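Intron-associated endonuclease 1 (Enterobacteria phage T4, PDB 1MK0) is a phage homing endonuclease whose GIY-YIG catalytic domain, represented here, probably cleaves DNA at the intron's target site. Local coordinates at residues A[22-25]-A[26-30]. The protein carries 1 engineered substitution. Residues are numbered along the deposited sequence; the frame is centred on the assembly and turned at random.
Sequences KDFE and KRWKR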
loop_
_atom_site.group_PDB
_atom_site.type_symbol
_atom_site.label_atom_id
_atom_site.label_comp_id
_atom_site.label_asym_id
_atom_site.label_seq_id
_atom_site.Cartn_x
_atom_site.Cartn_y
_atom_site.Cartn_z
ATOM N N LYS A 22 10.071 1.243 -5.172
ATOM C CA LYS A 22 11.394 1.635 -5.640
ATOM C C LYS A 22 11.334 3.164 -5.676
ATOM O O LYS A 22 12.327 3.846 -5.425
ATOM C CB LYS A 22 11.660 1.062 -7.035
ATOM C CG LYS A 22 12.971 1.524 -7.669
ATOM C CD LYS A 22 14.184 1.149 -6.825
ATOM C CE LYS A 22 15.474 1.664 -7.454
ATOM N NZ LYS A 22 16.665 1.400 -6.598
ATOM N N ASP A 23 10.152 3.689 -6.001
ATOM C CA ASP A 23 9.894 5.129 -6.002
ATOM C C ASP A 23 8.457 5.349 -5.538
ATOM O O ASP A 23 7.509 4.923 -6.198
ATOM C CB ASP A 23 10.058 5.768 -7.376
ATOM C CG ASP A 23 9.789 7.265 -7.335
ATOM O OD1 ASP A 23 10.582 7.993 -6.696
ATOM O OD2 ASP A 23 8.779 7.717 -7.909
ATOM N N PHE A 24 8.300 6.024 -4.406
ATOM C CA PHE A 24 6.980 6.277 -3.841
ATOM C C PHE A 24 5.972 6.942 -4.773
ATOM O O PHE A 24 4.905 6.391 -5.036
ATOM C CB PHE A 24 7.105 7.123 -2.572
ATOM C CG PHE A 24 7.790 6.420 -1.437
ATOM C CD1 PHE A 24 7.248 5.259 -0.893
ATOM C CD2 PHE A 24 8.966 6.929 -0.897
ATOM C CE1 PHE A 24 7.869 4.613 0.179
ATOM C CE2 PHE A 24 9.595 6.295 0.171
ATOM C CZ PHE A 24 9.049 5.134 0.712
ATOM N N GLU A 25 6.311 8.127 -5.269
ATOM C CA GLU A 25 5.409 8.879 -6.136
ATOM C C GLU A 25 4.871 8.076 -7.315
ATOM O O GLU A 25 3.671 8.095 -7.592
ATOM C CB GLU A 25 6.109 10.138 -6.651
ATOM C CG GLU A 25 5.183 11.330 -6.828
ATOM C CD GLU A 25 4.582 11.798 -5.511
ATOM O OE1 GLU A 25 5.352 12.165 -4.599
ATOM O OE2 GLU A 25 3.339 11.800 -5.386
ATOM N N LYS A 26 5.756 7.371 -8.008
ATOM C CA LYS A 26 5.340 6.582 -9.158
ATOM C C LYS A 26 4.525 5.364 -8.761
ATOM O O LYS A 26 3.578 4.995 -9.456
ATOM C CB LYS A 26 6.561 6.178 -9.981
ATOM C CG LYS A 26 7.187 7.372 -10.676
ATOM C CD LYS A 26 8.430 7.015 -11.450
ATOM C CE LYS A 26 8.958 8.250 -12.162
ATOM N NZ LYS A 26 10.227 7.990 -12.878
ATOM N N ARG A 27 4.872 4.742 -7.639
ATOM C CA ARG A 27 4.121 3.571 -7.201
ATOM C C ARG A 27 2.690 3.971 -6.865
ATOM O O ARG A 27 1.743 3.260 -7.203
ATOM C CB ARG A 27 4.764 2.927 -5.968
ATOM C CG ARG A 27 4.071 1.633 -5.543
ATOM C CD ARG A 27 4.299 0.545 -6.580
ATOM N NE ARG A 27 3.483 -0.654 -6.376
ATOM C CZ ARG A 27 2.240 -0.806 -6.820
ATOM N NH1 ARG A 27 1.640 0.169 -7.495
ATOM N NH2 ARG A 27 1.610 -1.957 -6.630
ATOM N N TRP A 28 2.539 5.111 -6.194
ATOM C CA TRP A 28 1.221 5.593 -5.811
ATOM C C TRP A 28 0.389 5.929 -7.040
ATOM O O TRP A 28 -0.810 5.660 -7.076
ATOM C CB TRP A 28 1.338 6.819 -4.899
ATOM C CG TRP A 28 2.031 6.536 -3.595
ATOM C CD1 TRP A 28 2.129 5.329 -2.963
ATOM C CD2 TRP A 28 2.694 7.486 -2.749
ATOM N NE1 TRP A 28 2.814 5.467 -1.777
ATOM C CE2 TRP A 28 3.172 6.780 -1.621
ATOM C CE3 TRP A 28 2.929 8.864 -2.834
ATOM C CZ2 TRP A 28 3.873 7.407 -0.586
ATOM C CZ3 TRP A 28 3.627 9.488 -1.803
ATOM C CH2 TRP A 28 4.090 8.758 -0.694
ATOM N N LYS A 29 1.026 6.522 -8.044
ATOM C CA LYS A 29 0.325 6.868 -9.270
ATOM C C LYS A 29 -0.170 5.591 -9.921
ATOM O O LYS A 29 -1.289 5.534 -10.432
ATOM C CB LYS A 29 1.252 7.611 -10.237
ATOM C CG LYS A 29 1.583 9.029 -9.812
ATOM C CD LYS A 29 2.336 9.765 -10.908
ATOM C CE LYS A 29 2.579 11.219 -10.538
ATOM N NZ LYS A 29 3.213 11.976 -11.657
ATOM N N ARG A 30 0.665 4.555 -9.889
ATOM C CA ARG A 30 0.298 3.278 -10.491
ATOM C C ARG A 30 -0.889 2.635 -9.784
ATOM O O ARG A 30 -1.744 2.027 -10.426
ATOM C CB ARG A 30 1.488 2.315 -10.485
ATOM C CG ARG A 30 1.153 0.933 -11.033
ATOM C CD ARG A 30 2.364 0.289 -11.683
ATOM N NE ARG A 30 3.451 0.043 -10.743
ATOM C CZ ARG A 30 3.627 -1.093 -10.076
ATOM N NH1 ARG A 30 2.781 -2.102 -10.240
ATOM N NH2 ARG A 30 4.661 -1.227 -9.255
#
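One face of the Trp28 indole rests against the first turn of its own helix. Phe24 CB lies over the six-membered ring in a CH-pi contact, 3.9 Å from its centroid, and Phe24 O sits above the same face nearer the rim. At the indole edge, Glu25 OE2 comes within 3.9 Å of Trp28 CE3, its carboxylate nearly perpendicular to the ring. The Phe24 and Trp28 rings are tilted by 30° and slid apart, so they barely overlap. Trp28 CG stands beside its backbone N (chi1 -63°), which turns the indole back over Phe24. Trp28 N also donates to Phe24 O at 2.9 Å, an ordinary helical bond.

Asp23 caps the helix. Its OD2 accepts from Lys26 N at 3.0 Å, on the anti side and 32° out of the carboxylate plane. The same oxygen lies 3.2 Å from Lys26 CG. Asp23 OD1 is bonded to Lys2 N, so both carboxylate oxygens are held. Asp23 O accepts from Arg27 N.

Trp28 meets Tyr6 edge-to-face, and Phe24 and Trp28 both touch Ile60 of strand 56-63. The arrangement is an Asp N-cap followed by an i to i+4 CH-pi contact, seating helix 24-37 on the antiparallel sheet of the GIY-YIG domain.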